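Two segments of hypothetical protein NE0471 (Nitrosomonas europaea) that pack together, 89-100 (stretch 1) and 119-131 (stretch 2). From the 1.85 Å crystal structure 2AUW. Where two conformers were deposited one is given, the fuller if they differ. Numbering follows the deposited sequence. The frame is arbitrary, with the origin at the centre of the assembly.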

# COMPACT_ATOMS: atom_id res chain seq x y z
N GLU B 89 21.96 2.20 -15.83
CA GLU B 89 21.09 2.80 -14.83
C GLU B 89 21.07 1.96 -13.55
O GLU B 89 21.43 0.78 -13.56
CB GLU B 89 19.69 2.98 -15.41
CG GLU B 89 19.71 4.01 -16.52
CD GLU B 89 18.56 3.90 -17.46
OE1 GLU B 89 18.39 4.84 -18.27
OE2 GLU B 89 17.82 2.89 -17.40
N VAL B 90 20.64 2.57 -12.46
CA VAL B 90 20.51 1.88 -11.18
C VAL B 90 19.19 1.10 -11.12
O VAL B 90 18.11 1.69 -11.29
CB VAL B 90 20.59 2.91 -10.05
CG1 VAL B 90 20.45 2.24 -8.66
CG2 VAL B 90 21.90 3.71 -10.19
N SER B 91 19.26 -0.20 -10.86
CA SER B 91 18.05 -1.00 -10.77
C SER B 91 17.48 -0.99 -9.36
O SER B 91 18.18 -0.72 -8.37
CB SER B 91 18.28 -2.47 -11.20
OG SER B 91 19.25 -3.03 -10.30
N HIS B 92 16.19 -1.32 -9.27
CA HIS B 92 15.55 -1.57 -7.98
C HIS B 92 16.20 -2.73 -7.19
O HIS B 92 16.14 -2.73 -5.96
CB HIS B 92 14.05 -1.85 -8.18
CG HIS B 92 13.76 -3.20 -8.74
ND1 HIS B 92 13.93 -3.50 -10.07
CD2 HIS B 92 13.31 -4.33 -8.15
CE1 HIS B 92 13.62 -4.77 -10.28
NE2 HIS B 92 13.24 -5.30 -9.12
N GLU B 93 16.78 -3.70 -7.90
CA GLU B 93 17.53 -4.80 -7.25
C GLU B 93 18.82 -4.35 -6.60
O GLU B 93 19.11 -4.77 -5.49
CB GLU B 93 17.79 -5.95 -8.23
CG GLU B 93 16.53 -6.68 -8.62
CD GLU B 93 16.78 -7.93 -9.44
OE1 GLU B 93 17.92 -8.23 -9.81
OE2 GLU B 93 15.81 -8.61 -9.74
N MSE B 94 19.56 -3.48 -7.26
CA MSE B 94 20.77 -2.89 -6.66
C MSE B 94 20.39 -2.16 -5.36
O MSE B 94 21.06 -2.30 -4.32
CB MSE B 94 21.44 -1.93 -7.66
CG MSE B 94 22.22 -2.65 -8.75
SE MSE B 94 22.68 -1.45 -10.19
CE MSE B 94 23.88 -0.24 -9.22
N PHE B 95 19.29 -1.43 -5.41
CA PHE B 95 18.77 -0.67 -4.27
C PHE B 95 18.29 -1.61 -3.16
O PHE B 95 18.62 -1.42 -1.98
CB PHE B 95 17.64 0.26 -4.73
CG PHE B 95 17.15 1.21 -3.66
CD1 PHE B 95 17.87 2.37 -3.36
CD2 PHE B 95 15.97 0.94 -2.95
CE1 PHE B 95 17.46 3.28 -2.37
CE2 PHE B 95 15.52 1.84 -1.95
CZ PHE B 95 16.27 3.02 -1.67
N GLY B 96 17.50 -2.61 -3.53
CA GLY B 96 17.04 -3.64 -2.58
C GLY B 96 18.18 -4.44 -1.95
O GLY B 96 18.14 -4.73 -0.74
N ASP B 97 19.20 -4.76 -2.73
CA ASP B 97 20.41 -5.43 -2.23
C ASP B 97 21.14 -4.55 -1.20
O ASP B 97 21.58 -5.05 -0.17
CB ASP B 97 21.37 -5.75 -3.37
CG ASP B 97 20.91 -6.91 -4.25
OD1 ASP B 97 19.88 -7.55 -3.95
OD2 ASP B 97 21.60 -7.19 -5.25
N TRP B 98 21.25 -3.25 -1.48
CA TRP B 98 21.80 -2.30 -0.52
C TRP B 98 21.03 -2.26 0.80
O TRP B 98 21.64 -2.24 1.86
CB TRP B 98 21.93 -0.89 -1.14
CG TRP B 98 22.24 0.20 -0.16
CD1 TRP B 98 23.47 0.58 0.30
CD2 TRP B 98 21.30 1.09 0.44
NE1 TRP B 98 23.34 1.63 1.18
CE2 TRP B 98 22.02 1.97 1.28
CE3 TRP B 98 19.89 1.23 0.35
CZ2 TRP B 98 21.39 2.97 2.03
CZ3 TRP B 98 19.26 2.23 1.11
CH2 TRP B 98 20.02 3.07 1.94
N MSE B 99 19.70 -2.27 0.73
CA MSE B 99 18.89 -2.36 1.95
C MSE B 99 19.12 -3.69 2.70
O MSE B 99 19.38 -3.70 3.92
CB MSE B 99 17.40 -2.22 1.62
CG MSE B 99 16.97 -0.81 1.12
SE MSE B 99 15.03 -0.77 0.80
CE MSE B 99 14.89 -2.45 -0.00
N HIS B 100 19.04 -4.78 1.95
CA HIS B 100 19.21 -6.11 2.52
C HIS B 100 20.56 -6.29 3.23
O HIS B 100 20.60 -6.66 4.41
CB HIS B 100 18.97 -7.21 1.48
CG HIS B 100 18.83 -8.57 2.10
ND1 HIS B 100 19.85 -9.49 2.13
CD2 HIS B 100 17.80 -9.13 2.79
CE1 HIS B 100 19.45 -10.58 2.78
NE2 HIS B 100 18.22 -10.38 3.19
N MSE B 119 9.42 7.39 -0.67
CA MSE B 119 10.35 7.39 -1.80
C MSE B 119 11.25 6.15 -1.78
O MSE B 119 11.55 5.59 -2.83
CB MSE B 119 11.19 8.67 -1.82
CG MSE B 119 10.45 9.82 -2.47
SE MSE B 119 10.53 9.47 -4.40
CE MSE B 119 10.89 11.38 -4.94
N VAL B 120 11.68 5.75 -0.60
CA VAL B 120 12.37 4.47 -0.45
C VAL B 120 11.54 3.32 -1.05
O VAL B 120 12.06 2.52 -1.82
CB VAL B 120 12.74 4.17 1.03
CG1 VAL B 120 13.35 2.76 1.20
CG2 VAL B 120 13.71 5.25 1.55
N SER B 121 10.27 3.23 -0.66
CA SER B 121 9.37 2.23 -1.23
C SER B 121 9.24 2.35 -2.77
O SER B 121 9.31 1.35 -3.47
CB SER B 121 7.99 2.37 -0.60
OG SER B 121 7.11 1.41 -1.14
N TYR B 122 9.08 3.55 -3.28
CA TYR B 122 8.95 3.73 -4.74
C TYR B 122 10.16 3.20 -5.51
O TYR B 122 9.99 2.51 -6.52
CB TYR B 122 8.66 5.19 -5.10
CG TYR B 122 7.16 5.48 -5.20
CD1 TYR B 122 6.59 5.93 -6.39
CD2 TYR B 122 6.31 5.25 -4.11
CE1 TYR B 122 5.23 6.18 -6.51
CE2 TYR B 122 4.92 5.52 -4.21
CZ TYR B 122 4.39 5.98 -5.41
OH TYR B 122 3.04 6.25 -5.54
N TYR B 123 11.34 3.49 -4.98
CA TYR B 123 12.61 3.01 -5.55
C TYR B 123 12.73 1.49 -5.43
O TYR B 123 13.11 0.80 -6.38
CB TYR B 123 13.80 3.67 -4.88
CG TYR B 123 13.94 5.18 -5.09
CD1 TYR B 123 14.46 5.99 -4.07
CD2 TYR B 123 13.56 5.79 -6.30
CE1 TYR B 123 14.62 7.39 -4.25
CE2 TYR B 123 13.71 7.18 -6.47
CZ TYR B 123 14.22 7.97 -5.45
OH TYR B 123 14.34 9.34 -5.63
N ARG B 124 12.40 0.97 -4.24
CA ARG B 124 12.49 -0.45 -3.94
C ARG B 124 11.60 -1.29 -4.88
O ARG B 124 11.96 -2.40 -5.25
CB ARG B 124 12.03 -0.67 -2.48
CG ARG B 124 12.39 -1.99 -1.87
CD ARG B 124 11.72 -2.15 -0.50
NE ARG B 124 10.35 -2.68 -0.57
CZ ARG B 124 10.02 -3.97 -0.65
NH1 ARG B 124 8.74 -4.33 -0.69
NH2 ARG B 124 10.95 -4.92 -0.71
N THR B 125 10.40 -0.77 -5.18
CA THR B 125 9.36 -1.51 -5.90
C THR B 125 9.35 -1.18 -7.41
O THR B 125 8.47 -1.61 -8.13
CB THR B 125 8.01 -1.22 -5.30
OG1 THR B 125 7.74 0.19 -5.43
CG2 THR B 125 7.97 -1.64 -3.83
N ALA B 126 10.33 -0.38 -7.86
CA ALA B 126 10.47 0.02 -9.28
C ALA B 126 9.29 0.88 -9.75
O ALA B 126 8.91 0.85 -10.92
CB ALA B 126 10.68 -1.21 -10.22
N HIS B 127 8.70 1.61 -8.81
CA HIS B 127 7.57 2.52 -9.09
C HIS B 127 8.12 3.86 -9.59
O HIS B 127 7.41 4.59 -10.28
CB HIS B 127 6.69 2.68 -7.83
CG HIS B 127 5.26 3.09 -8.10
ND1 HIS B 127 4.86 3.77 -9.23
CD2 HIS B 127 4.14 2.95 -7.34
CE1 HIS B 127 3.56 4.01 -9.18
NE2 HIS B 127 3.09 3.51 -8.05
N LYS B 128 9.36 4.17 -9.22
CA LYS B 128 10.08 5.35 -9.70
C LYS B 128 11.51 4.99 -10.08
O LYS B 128 12.20 4.23 -9.38
CB LYS B 128 10.10 6.45 -8.63
CG LYS B 128 8.77 7.10 -8.41
CD LYS B 128 8.89 8.44 -7.68
CE LYS B 128 7.61 9.25 -7.84
NZ LYS B 128 7.52 10.36 -6.83
N ILE B 129 11.99 5.54 -11.18
CA ILE B 129 13.39 5.26 -11.54
C ILE B 129 14.32 5.90 -10.52
O ILE B 129 14.04 6.98 -9.97
CB ILE B 129 13.76 5.65 -13.00
CG1 ILE B 129 13.97 7.15 -13.12
CG2 ILE B 129 12.78 5.11 -14.03
CD1 ILE B 129 15.43 7.46 -12.99
N ILE B 130 15.41 5.23 -10.24
CA ILE B 130 16.33 5.65 -9.19
C ILE B 130 17.41 6.59 -9.75
O ILE B 130 18.22 6.16 -10.62
CB ILE B 130 16.96 4.42 -8.50
CG1 ILE B 130 15.86 3.50 -7.95
CG2 ILE B 130 17.93 4.87 -7.40
CD1 ILE B 130 16.37 2.15 -7.42
N PRO B 131 17.43 7.86 -9.30
CA PRO B 131 18.45 8.75 -9.85
C PRO B 131 19.88 8.34 -9.43
O PRO B 131 20.09 7.74 -8.35
CB PRO B 131 18.08 10.12 -9.29
CG PRO B 131 16.73 9.98 -8.59
CD PRO B 131 16.56 8.52 -8.30
O HOH W 1 15.93 3.01 -11.84
O HOH W 2 19.63 5.15 -12.74
O HOH W 3 14.16 -3.92 -4.43

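Helix 119-124 crosses helix 92-100 at 125° between their N-to-C directions, with the axes 9.3 Å apart at closest approach. No direct hydrogen bond joins the stretches; apolar packing and bridging water hold them together. Val120 opens the contact, its CG1 lying 3.9 Å from both Phe95 CE2 and Met99 SE, so one small branched residue serves two large partners a helical turn apart. Tyr123 meets Phe95 twice: its CB sits over the ring face, 4.0 Å from the ring centroid, and its own ring turns an edge toward that face, with planes at 72°. Arg124 contributes its aliphatic part, CG lying 3.2 Å from Met99 CE, a tight approach, while the end of the side chain leads away. Here the backbones come close, Arg124 CA 5.2 Å from His92 CA, and a water lies 2.8 Å from both Arg124 O and His92 O. Past the helix, Ala126 places CB 4.3 Å from the His92 ring centroid, an off-centre CH-pi contact. Ile130 then closes the packing: CD1 reaches Phe95 CB at 3.5 Å and CG2 reaches Val90 CG1 at 3.9 Å. Beside this pair, one water accepts from Ile130 N and donates to Val90 O; another accepts from Val90 N and donates to Ile130 O. The rule to read here is apolar contact between side chains, with water bridging backbone groups of Val90 and Ile130, and of His92 and Arg124, where the chains do not bond directly.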